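Local coordinates for uncharacterized protein (Mycobacterium smegmatis, PDB 4TMD), which is of unknown function but carries a DUF5642 domain of the Mog1p/PsbP clan and is probably made as a secreted lipoprotein, at residues R127-R133 / E147-A153; V160-A164 / A182-L186; L65-A71 / M84-E90; L35-Q39 / E57-F61; K46-C52 / E100-F106. All coordinates share one frame. Residue numbers count along the deposited sequence, not the author numbering.

Contact 1: R127-R133 / E147-A153; sequences RTVGTHR and ELYNYVA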
# COMPACT_ATOMS: atom_id res chain seq x y z
N ARG A 127 7.72 -4.55 -11.16
CA ARG A 127 6.42 -5.20 -11.18
C ARG A 127 5.51 -4.38 -10.29
O ARG A 127 5.92 -3.92 -9.22
CB ARG A 127 6.51 -6.65 -10.68
CG ARG A 127 7.07 -7.65 -11.69
CD ARG A 127 7.33 -8.98 -11.01
NE ARG A 127 8.30 -8.82 -9.93
CZ ARG A 127 8.49 -9.68 -8.93
NH1 ARG A 127 7.77 -10.80 -8.85
NH2 ARG A 127 9.41 -9.40 -8.01
N THR A 128 4.29 -4.17 -10.75
CA THR A 128 3.34 -3.41 -9.95
C THR A 128 2.04 -4.17 -9.76
O THR A 128 1.57 -4.89 -10.66
CB THR A 128 3.04 -2.04 -10.58
OG1 THR A 128 2.53 -2.24 -11.90
CG2 THR A 128 4.32 -1.19 -10.66
N VAL A 129 1.47 -4.01 -8.58
CA VAL A 129 0.23 -4.69 -8.21
C VAL A 129 -0.65 -3.68 -7.48
O VAL A 129 -0.16 -2.96 -6.61
CB VAL A 129 0.49 -5.91 -7.31
CG1 VAL A 129 -0.85 -6.57 -6.91
CG2 VAL A 129 1.40 -6.92 -8.00
N GLY A 130 -1.92 -3.60 -7.83
CA GLY A 130 -2.83 -2.69 -7.14
C GLY A 130 -3.94 -3.49 -6.50
O GLY A 130 -4.39 -4.47 -7.09
N THR A 131 -4.35 -3.15 -5.27
CA THR A 131 -5.55 -3.79 -4.73
C THR A 131 -6.47 -2.80 -4.04
O THR A 131 -6.08 -1.68 -3.70
CB THR A 131 -5.23 -4.94 -3.70
OG1 THR A 131 -4.45 -4.44 -2.61
CG2 THR A 131 -4.50 -6.11 -4.36
N HIS A 132 -7.71 -3.24 -3.87
CA HIS A 132 -8.74 -2.48 -3.21
C HIS A 132 -9.27 -3.35 -2.08
O HIS A 132 -9.82 -4.43 -2.32
CB HIS A 132 -9.84 -2.12 -4.21
CG HIS A 132 -10.97 -1.34 -3.63
ND1 HIS A 132 -12.22 -1.28 -4.22
CD2 HIS A 132 -11.04 -0.54 -2.54
CE1 HIS A 132 -13.01 -0.50 -3.52
NE2 HIS A 132 -12.32 -0.03 -2.49
N ARG A 133 -9.07 -2.91 -0.86
CA ARG A 133 -9.56 -3.62 0.31
C ARG A 133 -10.80 -2.91 0.86
O ARG A 133 -10.77 -1.71 1.14
CB ARG A 133 -8.47 -3.70 1.39
CG ARG A 133 -7.13 -4.25 0.88
CD ARG A 133 -6.03 -4.28 1.98
NE ARG A 133 -6.38 -5.19 3.07
CZ ARG A 133 -6.19 -6.51 3.05
NH1 ARG A 133 -5.63 -7.09 1.99
NH2 ARG A 133 -6.55 -7.25 4.09
N GLU A 147 -12.09 1.27 4.14
CA GLU A 147 -11.71 1.05 2.75
C GLU A 147 -10.33 1.62 2.43
O GLU A 147 -9.96 2.67 2.95
CB GLU A 147 -12.77 1.68 1.85
CG GLU A 147 -12.51 1.62 0.38
CD GLU A 147 -13.66 2.17 -0.43
OE1 GLU A 147 -13.66 2.04 -1.67
OE2 GLU A 147 -14.60 2.73 0.18
N LEU A 148 -9.55 0.91 1.61
CA LEU A 148 -8.29 1.48 1.10
C LEU A 148 -7.87 0.91 -0.25
O LEU A 148 -8.34 -0.16 -0.66
CB LEU A 148 -7.16 1.29 2.13
CG LEU A 148 -6.62 -0.08 2.53
CD1 LEU A 148 -5.65 -0.63 1.50
CD2 LEU A 148 -5.94 -0.02 3.89
N TYR A 149 -7.01 1.65 -0.92
CA TYR A 149 -6.32 1.19 -2.11
C TYR A 149 -4.83 1.08 -1.79
O TYR A 149 -4.28 1.91 -1.05
CB TYR A 149 -6.56 2.13 -3.28
CG TYR A 149 -7.96 2.08 -3.81
CD1 TYR A 149 -8.26 1.33 -4.94
CD2 TYR A 149 -9.00 2.77 -3.19
CE1 TYR A 149 -9.54 1.28 -5.45
CE2 TYR A 149 -10.30 2.72 -3.70
CZ TYR A 149 -10.56 1.97 -4.83
OH TYR A 149 -11.83 1.91 -5.36
N ASN A 150 -4.21 0.02 -2.31
CA ASN A 150 -2.79 -0.28 -2.11
C ASN A 150 -2.14 -0.41 -3.47
O ASN A 150 -2.65 -1.15 -4.32
CB ASN A 150 -2.60 -1.61 -1.37
CG ASN A 150 -2.33 -1.43 0.09
OD1 ASN A 150 -1.61 -0.52 0.49
ND2 ASN A 150 -2.89 -2.32 0.90
N TYR A 151 -1.01 0.25 -3.69
CA TYR A 151 -0.27 0.05 -4.93
C TYR A 151 1.15 -0.25 -4.54
O TYR A 151 1.75 0.46 -3.74
CB TYR A 151 -0.36 1.26 -5.86
CG TYR A 151 -1.79 1.57 -6.22
CD1 TYR A 151 -2.38 1.00 -7.34
CD2 TYR A 151 -2.57 2.41 -5.42
CE1 TYR A 151 -3.70 1.26 -7.66
CE2 TYR A 151 -3.90 2.67 -5.74
CZ TYR A 151 -4.45 2.10 -6.86
OH TYR A 151 -5.77 2.35 -7.19
N VAL A 152 1.67 -1.33 -5.10
CA VAL A 152 2.98 -1.83 -4.75
C VAL A 152 3.86 -1.87 -5.99
O VAL A 152 3.44 -2.39 -7.02
CB VAL A 152 2.87 -3.25 -4.16
CG1 VAL A 152 4.27 -3.87 -3.98
CG2 VAL A 152 2.11 -3.23 -2.86
N ALA A 153 5.08 -1.33 -5.89
CA ALA A 153 6.06 -1.49 -6.96
C ALA A 153 7.29 -2.18 -6.43
O ALA A 153 7.85 -1.76 -5.42
CB ALA A 153 6.42 -0.15 -7.57
O HOH W 1 -1.46 -3.88 -3.94
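Strands 127-133 and 147-153 run antiparallel, their axes 4.7 Å apart at 169°. Backbone hydrogen bonds come in reciprocal pairs. Val129 N to Val152 O is 3.0 Å and Val152 N to Val129 O is 2.9 Å. Thr131 pairs in the same way with Asn150, and Arg133 with Leu148. Between them, CA-H...O contacts fill the non-hydrogen-bonded positions, such as Thr128 CA to Val152 O at 3.1 Å. One water donates to Val129 O (3.1 Å) and Asn150 O (3.0 Å).

The His132 and Tyr149 rings form an offset stack, with centroids 4.0 Å apart and planes at 6°. His132 NE2 also donates to Glu147 OE1 at 2.6 Å, so the imidazole is held at its edge and over one face. Gly130 lies beside Tyr151, whose CD1 is 3.7 Å from Gly130 CA; a CB there would clash with that ring. On the face away from these rings, Arg133 CD meets Leu148 CD1 at 3.7 Å. This is a regular beta hairpin in the middle of the antiparallel sheet.

Contact 2: V160-A164 / A182-L186; sequences VIVTA and ARELL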
# COMPACT_ATOMS: atom_id res chain seq x y z
N VAL A 160 8.14 -0.08 -3.15
CA VAL A 160 7.47 1.18 -2.87
C VAL A 160 6.00 0.90 -2.74
O VAL A 160 5.42 0.21 -3.57
CB VAL A 160 7.72 2.24 -3.98
CG1 VAL A 160 6.85 3.47 -3.73
CG2 VAL A 160 9.21 2.61 -4.05
N ILE A 161 5.39 1.41 -1.67
CA ILE A 161 3.99 1.16 -1.42
C ILE A 161 3.22 2.46 -1.23
O ILE A 161 3.54 3.26 -0.36
CB ILE A 161 3.78 0.29 -0.16
CG1 ILE A 161 4.66 -0.95 -0.20
CG2 ILE A 161 2.31 -0.07 -0.03
CD1 ILE A 161 4.43 -1.86 0.97
N VAL A 162 2.21 2.66 -2.07
CA VAL A 162 1.31 3.79 -1.89
C VAL A 162 -0.00 3.25 -1.34
O VAL A 162 -0.59 2.31 -1.90
CB VAL A 162 1.08 4.58 -3.21
CG1 VAL A 162 -0.00 5.67 -3.03
CG2 VAL A 162 2.41 5.19 -3.69
N THR A 163 -0.43 3.81 -0.22
CA THR A 163 -1.73 3.46 0.36
C THR A 163 -2.62 4.70 0.35
O THR A 163 -2.20 5.77 0.80
CB THR A 163 -1.59 2.93 1.79
OG1 THR A 163 -0.70 1.81 1.80
CG2 THR A 163 -2.95 2.51 2.33
N ALA A 164 -3.82 4.57 -0.19
CA ALA A 164 -4.77 5.68 -0.24
C ALA A 164 -6.08 5.26 0.41
O ALA A 164 -6.61 4.20 0.08
CB ALA A 164 -5.02 6.11 -1.67
N ALA A 182 -3.18 8.36 -6.46
CA ALA A 182 -2.40 7.27 -5.85
C ALA A 182 -1.50 6.61 -6.88
O ALA A 182 -0.33 6.37 -6.62
CB ALA A 182 -3.33 6.23 -5.22
N ARG A 183 -2.03 6.29 -8.06
CA ARG A 183 -1.22 5.60 -9.06
C ARG A 183 -0.09 6.51 -9.56
O ARG A 183 1.04 6.06 -9.79
CB ARG A 183 -2.09 5.12 -10.23
CG ARG A 183 -3.07 3.98 -9.85
CD ARG A 183 -3.75 3.39 -11.07
NE ARG A 183 -4.41 4.41 -11.88
CZ ARG A 183 -5.70 4.74 -11.78
NH1 ARG A 183 -6.48 4.12 -10.90
NH2 ARG A 183 -6.20 5.69 -12.55
N GLU A 184 -0.37 7.80 -9.72
CA GLU A 184 0.70 8.73 -10.12
C GLU A 184 1.74 8.89 -9.03
O GLU A 184 2.94 9.00 -9.32
CB GLU A 184 0.11 10.09 -10.51
CG GLU A 184 -0.80 9.95 -11.73
CD GLU A 184 -1.58 11.21 -12.06
OE1 GLU A 184 -1.44 12.21 -11.32
OE2 GLU A 184 -2.32 11.17 -13.06
N LEU A 185 1.31 8.90 -7.77
CA LEU A 185 2.28 8.92 -6.68
C LEU A 185 3.22 7.71 -6.73
O LEU A 185 4.40 7.83 -6.40
CB LEU A 185 1.58 8.95 -5.31
CG LEU A 185 1.00 10.30 -4.88
CD1 LEU A 185 0.20 10.12 -3.60
CD2 LEU A 185 2.12 11.32 -4.66
N LEU A 186 2.71 6.55 -7.13
CA LEU A 186 3.56 5.36 -7.19
C LEU A 186 4.65 5.52 -8.25
O LEU A 186 5.82 5.26 -8.00
CB LEU A 186 2.74 4.11 -7.48
CG LEU A 186 3.58 2.84 -7.61
CD1 LEU A 186 4.09 2.38 -6.24
CD2 LEU A 186 2.79 1.73 -8.32
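Val162 has the most surface covered here. Its CB points at the helix and its two methyls meet different parts of it. Val162 CG1 lies 4.0 Å from Ala182 CB and 3.7 Å from Ala182 O. Val162 CG2 lies 3.7 Å from Leu186 CA and 4.2 Å from Leu185 CB. The valine sits against one helical turn, closed by the bond from Leu186 N to Ala182 O at 3.1 Å.

Leu186 is next. Its CB points sideways, but its end reaches back to the strand, and Leu186 CD1 comes within 3.9 Å of Val160 CG1. Ala182 covers the other end of the contact, with its CB 3.9 Å from Ala164 CB.

All six touching residues are buried and apolar. Ile161 and Thr163 point to the opposite face of the sheet. The strand and helix segments run nearly antiparallel, at 162° with axes 8.3 Å apart. This is helix-on-sheet packing of an alpha+beta fold, with the C-terminal helix 179-194 covering one face of the antiparallel sheet.

Contact 3: L65-A71 / M84-E90; sequences LQGNMAA and MAVETSE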
# COMPACT_ATOMS: atom_id res chain seq x y z
N LEU A 65 13.26 -10.35 7.46
CA LEU A 65 13.85 -9.32 6.60
C LEU A 65 14.58 -8.24 7.38
O LEU A 65 14.08 -7.72 8.39
CB LEU A 65 12.78 -8.65 5.75
CG LEU A 65 12.33 -9.24 4.41
CD1 LEU A 65 11.37 -8.25 3.77
CD2 LEU A 65 13.50 -9.53 3.49
N GLN A 66 15.75 -7.86 6.89
CA GLN A 66 16.39 -6.66 7.39
C GLN A 66 16.29 -5.57 6.33
O GLN A 66 16.26 -5.85 5.13
CB GLN A 66 17.84 -6.95 7.74
CG GLN A 66 18.01 -8.28 8.43
CD GLN A 66 19.43 -8.50 8.90
OE1 GLN A 66 19.94 -7.74 9.74
NE2 GLN A 66 20.08 -9.54 8.37
N GLY A 67 16.20 -4.33 6.78
CA GLY A 67 16.12 -3.22 5.87
C GLY A 67 15.64 -1.94 6.52
O GLY A 67 15.43 -1.87 7.74
N ASN A 68 15.47 -0.92 5.70
CA ASN A 68 15.09 0.41 6.14
C ASN A 68 13.86 0.89 5.37
O ASN A 68 13.58 0.39 4.28
CB ASN A 68 16.25 1.38 5.97
CG ASN A 68 17.46 1.01 6.81
OD1 ASN A 68 17.33 0.71 7.99
ND2 ASN A 68 18.64 1.01 6.20
N MET A 69 13.14 1.84 5.95
CA MET A 69 11.95 2.44 5.34
C MET A 69 11.96 3.93 5.56
O MET A 69 12.51 4.41 6.55
CB MET A 69 10.68 1.83 5.94
CG MET A 69 10.67 1.95 7.44
SD MET A 69 9.05 1.93 8.21
CE MET A 69 8.56 0.24 8.05
N ALA A 70 11.38 4.66 4.63
CA ALA A 70 11.12 6.09 4.76
C ALA A 70 9.75 6.33 4.17
O ALA A 70 9.32 5.60 3.29
CB ALA A 70 12.19 6.92 4.02
N ALA A 71 9.07 7.38 4.62
CA ALA A 71 7.73 7.63 4.10
C ALA A 71 7.40 9.11 3.97
O ALA A 71 8.00 9.97 4.63
CB ALA A 71 6.70 6.93 4.97
N MET A 84 5.38 4.92 1.05
CA MET A 84 6.47 4.27 1.77
C MET A 84 7.49 3.66 0.81
O MET A 84 7.11 2.99 -0.15
CB MET A 84 5.95 3.17 2.71
CG MET A 84 4.98 3.66 3.77
SD MET A 84 4.32 2.33 4.81
CE MET A 84 3.26 1.44 3.67
N ALA A 85 8.77 3.92 1.06
CA ALA A 85 9.86 3.34 0.29
C ALA A 85 10.68 2.44 1.21
O ALA A 85 11.09 2.87 2.29
CB ALA A 85 10.76 4.42 -0.33
N VAL A 86 10.91 1.22 0.76
CA VAL A 86 11.61 0.19 1.54
C VAL A 86 12.80 -0.36 0.76
O VAL A 86 12.69 -0.59 -0.44
CB VAL A 86 10.66 -0.97 1.88
CG1 VAL A 86 11.42 -2.12 2.56
CG2 VAL A 86 9.52 -0.49 2.76
N GLU A 87 13.92 -0.55 1.45
CA GLU A 87 15.06 -1.28 0.88
C GLU A 87 15.40 -2.42 1.83
O GLU A 87 15.59 -2.17 3.02
CB GLU A 87 16.26 -0.36 0.68
CG GLU A 87 17.43 -1.03 -0.03
CD GLU A 87 18.66 -0.14 -0.16
OE1 GLU A 87 19.74 -0.67 -0.47
OE2 GLU A 87 18.54 1.09 0.03
N THR A 88 15.46 -3.65 1.32
CA THR A 88 15.74 -4.83 2.15
C THR A 88 17.00 -5.60 1.71
O THR A 88 17.48 -5.42 0.60
CB THR A 88 14.56 -5.80 2.15
OG1 THR A 88 14.08 -5.96 0.81
CG2 THR A 88 13.44 -5.25 3.00
N SER A 89 17.51 -6.47 2.57
CA SER A 89 18.76 -7.16 2.28
C SER A 89 18.57 -8.23 1.20
O SER A 89 19.53 -8.69 0.60
CB SER A 89 19.32 -7.80 3.54
OG SER A 89 18.47 -8.86 3.94
N GLU A 90 17.32 -8.63 0.98
CA GLU A 90 16.97 -9.39 -0.22
C GLU A 90 15.57 -8.99 -0.68
O GLU A 90 14.84 -8.35 0.07
CB GLU A 90 17.07 -10.90 0.04
CG GLU A 90 16.26 -11.44 1.17
CD GLU A 90 16.63 -12.88 1.51
OE1 GLU A 90 17.02 -13.63 0.59
OE2 GLU A 90 16.55 -13.26 2.70
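This contact is the open end of a beta hairpin, formed by strands 67-76 and 79-88. The two strand segments run at 164° with axes 4.7 Å apart. Leu65 precedes the strand. Leu65 CD1 lies 3.7 Å from Thr88 CG2, and Leu65 CD2 is 4.1 Å from Glu90 CG. Gln66 O accepts a hydrogen bond from Ser89 N at 2.9 Å, so the pairing runs past the regular strands.

Gly67 faces Thr88 in a non-hydrogen-bonded pair with CA atoms 4.1 Å apart. Its backbone angles call for glycine, and a CB would clash with Glu87 O and Thr88 CA. Asn68 forms two bonds with Glu87, Asn68 N to Glu87 O and Glu87 N to Asn68 O, both 3.0 Å.

Met69 packs its CB 4.1 Å from Val86 CG2. The thioether end then leads away to Leu36 of helix 33-36, which also covers Met84 and Val86. Ala70 bonds in both directions with Ala85, on the face that Ile7 and Val10 help to cover. Ala71, which also pairs through its backbone with Val26 of strand 22-30, ends the segment with its CB 3.9 Å from Met84 CG.

Contact 4: L35-Q39 / E57-F61; sequences LLSPQ and EGQQF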
# COMPACT_ATOMS: atom_id res chain seq x y z
N LEU A 35 3.94 -2.22 10.18
CA LEU A 35 3.53 -0.92 9.65
C LEU A 35 3.35 -1.01 8.14
O LEU A 35 2.61 -0.23 7.53
CB LEU A 35 4.57 0.15 10.00
CG LEU A 35 4.20 1.64 9.99
CD1 LEU A 35 5.16 2.41 10.87
CD2 LEU A 35 4.20 2.23 8.58
N LEU A 36 4.01 -1.99 7.53
CA LEU A 36 4.08 -2.09 6.08
C LEU A 36 2.94 -2.92 5.49
O LEU A 36 2.36 -2.54 4.47
CB LEU A 36 5.43 -2.66 5.66
CG LEU A 36 6.60 -1.72 5.94
CD1 LEU A 36 7.95 -2.41 5.73
CD2 LEU A 36 6.50 -0.47 5.07
N SER A 37 2.63 -4.03 6.14
CA SER A 37 1.58 -4.94 5.69
C SER A 37 0.19 -4.43 6.06
O SER A 37 0.05 -3.70 7.04
CB SER A 37 1.79 -6.33 6.29
OG SER A 37 3.15 -6.72 6.24
N PRO A 38 -0.84 -4.80 5.28
CA PRO A 38 -2.21 -4.47 5.67
C PRO A 38 -2.52 -5.06 7.04
O PRO A 38 -1.87 -6.04 7.41
CB PRO A 38 -3.07 -5.13 4.58
CG PRO A 38 -2.15 -5.25 3.40
CD PRO A 38 -0.79 -5.52 3.99
N GLN A 39 -3.45 -4.48 7.79
CA GLN A 39 -3.71 -4.98 9.13
C GLN A 39 -4.21 -6.43 9.06
O GLN A 39 -4.93 -6.81 8.14
CB GLN A 39 -4.71 -4.08 9.87
CG GLN A 39 -6.15 -4.16 9.40
CD GLN A 39 -7.05 -3.20 10.17
OE1 GLN A 39 -6.57 -2.35 10.92
NE2 GLN A 39 -8.36 -3.35 10.00
N GLU A 57 -4.63 -11.40 2.62
CA GLU A 57 -3.71 -10.76 3.55
C GLU A 57 -2.94 -9.59 2.92
O GLU A 57 -2.40 -8.74 3.63
CB GLU A 57 -2.71 -11.80 4.09
CG GLU A 57 -3.36 -13.10 4.58
CD GLU A 57 -2.34 -14.10 5.13
OE1 GLU A 57 -1.12 -13.89 4.96
OE2 GLU A 57 -2.78 -15.11 5.74
N GLY A 58 -2.89 -9.56 1.59
CA GLY A 58 -2.20 -8.49 0.89
C GLY A 58 -0.70 -8.63 1.06
O GLY A 58 -0.22 -9.64 1.58
N GLN A 59 0.04 -7.60 0.66
CA GLN A 59 1.49 -7.67 0.62
C GLN A 59 2.12 -7.88 1.99
O GLN A 59 2.02 -7.01 2.87
CB GLN A 59 2.08 -6.42 -0.02
CG GLN A 59 3.60 -6.46 -0.09
CD GLN A 59 4.10 -7.59 -0.99
OE1 GLN A 59 3.68 -7.73 -2.14
NE2 GLN A 59 5.00 -8.42 -0.45
N GLN A 60 2.78 -9.01 2.16
CA GLN A 60 3.43 -9.35 3.42
C GLN A 60 4.92 -9.05 3.44
O GLN A 60 5.60 -9.07 2.41
CB GLN A 60 3.20 -10.83 3.74
CG GLN A 60 1.74 -11.18 4.02
CD GLN A 60 1.16 -10.35 5.16
OE1 GLN A 60 1.65 -10.40 6.29
NE2 GLN A 60 0.12 -9.57 4.86
N PHE A 61 5.43 -8.76 4.63
CA PHE A 61 6.86 -8.63 4.85
C PHE A 61 7.29 -9.64 5.91
O PHE A 61 7.01 -9.44 7.10
CB PHE A 61 7.23 -7.21 5.28
CG PHE A 61 6.96 -6.18 4.22
CD1 PHE A 61 5.67 -5.75 3.96
CD2 PHE A 61 8.01 -5.64 3.50
CE1 PHE A 61 5.43 -4.81 2.99
CE2 PHE A 61 7.77 -4.69 2.53
CZ PHE A 61 6.49 -4.27 2.27
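Glu57 O lies 3.5 Å from Pro38 CG, while the Glu57 side chain leads away. Gly58 is first to leave the helical geometry, with a positive phi of 71°. Glycine suits this place doubly, because a CB would clash with Pro38 CG.

Gln59 O is 3.4 Å from Pro38 CD and 3.5 Å from Ser37 CB. The Gln59 side chain turns to the loop that holds Pro93 and Ser95, bonding to both, and Gln59 NE2 also donates to Gln60 O at 3.0 Å. Gln60 starts out away from the first segment, but its end curls back. Gln60 NE2 comes to 3.9 Å from Ser37 CB and makes a weak bond to Gly58 O.

Phe61 is the largest apolar contributor. Leu36 CB sits over the Phe61 ring face, 3.8 Å from the centroid, as a CH-pi contact. Ser37 OG lies at the ring edge and takes a weak hydrogen bond from Phe61 N at 3.5 Å; the stronger partner of Ser37 OG is Pro33 O. Beyond this pair, Phe61 touches Met159 and Ile161. The contact joins the end of helix 33-36 and the residues after it to the loop after helix 53-56, on the sheet face opposite helix 179-194.

Contact 5: K46-C52 / E100-F106; sequences KFEPADC and ECKRVKF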
# COMPACT_ATOMS: atom_id res chain seq x y z
N LYS A 46 -13.78 -16.98 7.19
CA LYS A 46 -13.78 -17.97 6.12
C LYS A 46 -13.63 -17.26 4.77
O LYS A 46 -14.14 -16.16 4.59
CB LYS A 46 -15.06 -18.81 6.18
CG LYS A 46 -15.37 -19.52 4.88
CD LYS A 46 -16.48 -20.56 5.00
CE LYS A 46 -16.79 -21.13 3.61
NZ LYS A 46 -15.56 -21.17 2.74
N PHE A 47 -12.92 -17.89 3.84
CA PHE A 47 -12.58 -17.23 2.57
C PHE A 47 -13.28 -17.83 1.36
O PHE A 47 -13.57 -19.02 1.31
CB PHE A 47 -11.06 -17.29 2.34
CG PHE A 47 -10.27 -16.53 3.36
CD1 PHE A 47 -10.19 -15.15 3.30
CD2 PHE A 47 -9.61 -17.19 4.37
CE1 PHE A 47 -9.47 -14.44 4.23
CE2 PHE A 47 -8.88 -16.48 5.30
CZ PHE A 47 -8.81 -15.10 5.23
N GLU A 48 -13.52 -16.98 0.37
CA GLU A 48 -14.12 -17.39 -0.89
C GLU A 48 -13.54 -16.56 -2.02
O GLU A 48 -13.68 -15.34 -2.02
CB GLU A 48 -15.64 -17.24 -0.84
CG GLU A 48 -16.32 -17.48 -2.18
CD GLU A 48 -17.83 -17.26 -2.11
OE1 GLU A 48 -18.26 -16.08 -2.17
OE2 GLU A 48 -18.58 -18.25 -1.98
N PRO A 49 -12.87 -17.20 -2.99
CA PRO A 49 -12.51 -18.62 -3.04
C PRO A 49 -11.55 -19.02 -1.92
O PRO A 49 -10.60 -18.29 -1.65
CB PRO A 49 -11.82 -18.75 -4.40
CG PRO A 49 -12.31 -17.60 -5.20
CD PRO A 49 -12.49 -16.49 -4.22
N ALA A 50 -11.82 -20.16 -1.28
CA ALA A 50 -11.03 -20.62 -0.14
C ALA A 50 -9.54 -20.75 -0.47
O ALA A 50 -8.70 -20.53 0.40
CB ALA A 50 -11.57 -21.95 0.36
N ASP A 51 -9.23 -21.09 -1.71
CA ASP A 51 -7.83 -21.26 -2.11
C ASP A 51 -7.12 -19.91 -2.25
O ASP A 51 -5.90 -19.85 -2.36
CB ASP A 51 -7.73 -22.06 -3.42
CG ASP A 51 -8.62 -21.51 -4.52
OD1 ASP A 51 -8.96 -20.31 -4.49
OD2 ASP A 51 -8.98 -22.28 -5.44
N CYS A 52 -7.90 -18.84 -2.22
CA CYS A 52 -7.36 -17.50 -2.40
C CYS A 52 -7.08 -16.82 -1.07
O CYS A 52 -6.86 -15.61 -1.02
CB CYS A 52 -8.32 -16.64 -3.22
SG CYS A 52 -8.43 -17.06 -4.98
N GLU A 100 -7.71 -16.11 -11.02
CA GLU A 100 -8.45 -16.95 -10.09
C GLU A 100 -8.67 -16.23 -8.76
O GLU A 100 -9.66 -16.47 -8.06
CB GLU A 100 -7.71 -18.27 -9.85
CG GLU A 100 -7.43 -19.10 -11.11
CD GLU A 100 -6.23 -18.61 -11.91
OE1 GLU A 100 -5.79 -17.46 -11.69
OE2 GLU A 100 -5.73 -19.38 -12.76
N CYS A 101 -7.74 -15.35 -8.41
CA CYS A 101 -7.81 -14.70 -7.11
C CYS A 101 -7.90 -13.19 -7.21
O CYS A 101 -7.52 -12.47 -6.29
CB CYS A 101 -6.60 -15.10 -6.28
SG CYS A 101 -6.60 -16.86 -5.88
N LYS A 102 -8.44 -12.68 -8.32
CA LYS A 102 -8.58 -11.24 -8.44
C LYS A 102 -9.72 -10.69 -7.59
O LYS A 102 -9.85 -9.48 -7.40
CB LYS A 102 -8.72 -10.86 -9.91
CG LYS A 102 -7.36 -10.83 -10.61
CD LYS A 102 -7.39 -10.04 -11.92
CE LYS A 102 -6.00 -9.67 -12.39
NZ LYS A 102 -5.14 -10.86 -12.56
N ARG A 103 -10.56 -11.58 -7.05
CA ARG A 103 -11.46 -11.16 -5.99
C ARG A 103 -11.51 -12.20 -4.89
O ARG A 103 -11.77 -13.38 -5.14
CB ARG A 103 -12.88 -10.89 -6.53
CG ARG A 103 -13.92 -10.73 -5.41
CD ARG A 103 -15.22 -10.15 -5.95
NE ARG A 103 -15.03 -8.78 -6.42
CZ ARG A 103 -15.88 -8.13 -7.20
NH1 ARG A 103 -17.00 -8.73 -7.61
NH2 ARG A 103 -15.61 -6.89 -7.56
N VAL A 104 -11.25 -11.77 -3.66
CA VAL A 104 -11.42 -12.63 -2.50
C VAL A 104 -12.35 -12.00 -1.47
O VAL A 104 -12.12 -10.87 -1.03
CB VAL A 104 -10.09 -12.92 -1.81
CG1 VAL A 104 -10.28 -14.05 -0.81
CG2 VAL A 104 -9.02 -13.28 -2.84
N LYS A 105 -13.38 -12.73 -1.09
CA LYS A 105 -14.27 -12.30 -0.02
C LYS A 105 -13.98 -13.08 1.25
O LYS A 105 -13.47 -14.20 1.19
CB LYS A 105 -15.73 -12.48 -0.41
CG LYS A 105 -16.17 -11.75 -1.66
CD LYS A 105 -17.67 -11.86 -1.79
CE LYS A 105 -18.14 -11.44 -3.15
NZ LYS A 105 -19.61 -11.59 -3.25
N PHE A 106 -14.27 -12.50 2.41
CA PHE A 106 -14.13 -13.23 3.66
C PHE A 106 -15.21 -12.82 4.65
O PHE A 106 -15.75 -11.72 4.58
CB PHE A 106 -12.74 -13.03 4.26
CG PHE A 106 -12.43 -11.61 4.66
CD1 PHE A 106 -12.70 -11.17 5.95
CD2 PHE A 106 -11.87 -10.73 3.75
CE1 PHE A 106 -12.43 -9.87 6.33
CE2 PHE A 106 -11.58 -9.42 4.12
CZ PHE A 106 -11.86 -8.99 5.41
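The apolar centre is made by Phe47, Val104, Phe106 and the disulfide. Phe47 CD1 is 3.5 Å from Phe106 CB and 4.3 Å from Val104 CG1. Val104 CG2 reaches Cys52 CB at 3.5 Å, so the valine links the aromatic end to the cystine end. Helix 53-56 covers this side through Ala53 and Ala56, which touch Phe47, and Phe55, which touches Cys101.

The disulfide joins Cys52 SG to Cys101 SG at 2.0 Å, with a chi3 of -85°, close to the relaxed value for a cystine. Cys52 closes a tight turn, with its N bonded to Pro49 O at 2.8 Å. Pro49 follows a cis peptide bond. Pro49 CD packs 3.3 Å from Arg103 O, just where the short strand ends.

Strands 46-48 and 103-106 are antiparallel, at 153°. Glu48 and Lys105 form the hydrogen-bonded pair: Glu48 N to Lys105 O is 2.9 Å and Lys105 N to Glu48 O is 2.8 Å. Their side chains lie on the face away from the two phenylalanines and are exposed. Arg103, also exposed, forms a salt bridge with Asp116 of the next strand.

Between the two segments the backbone ladder is short, with one reciprocal pair of hydrogen bonds; Lys46 adds a backbone bond to Leu107. The disulfide adds a covalent tie that lasts under oxidising conditions, consistent with a signal sequence and probable maturation outside the cytoplasm.

How the contacts relate
Contacts 1, 2, 3 and 5 reach one antiparallel sheet. Contact 5 lies at one edge and contact 3 toward the other, centres about 29 Å apart. Contacts 1 and 2 lie between them, their centres about 8 Å apart, and share the neighbouring strands 145-155 and 158-166. Contact 2 also adjoins contact 3 through strands 158-166 and 79-88. Contact 4 lies on the sheet and touches contacts 1, 2 and 3 through Pro38, Phe61 and Leu36. Along the chain, contact 3 is nested in the loop of contact 5, contacts 4 and 5 interlock, and contacts 1 and 2 follow. The N-terminal part supplies both edge strands and loops over one face; later strands fill the middle of one domain.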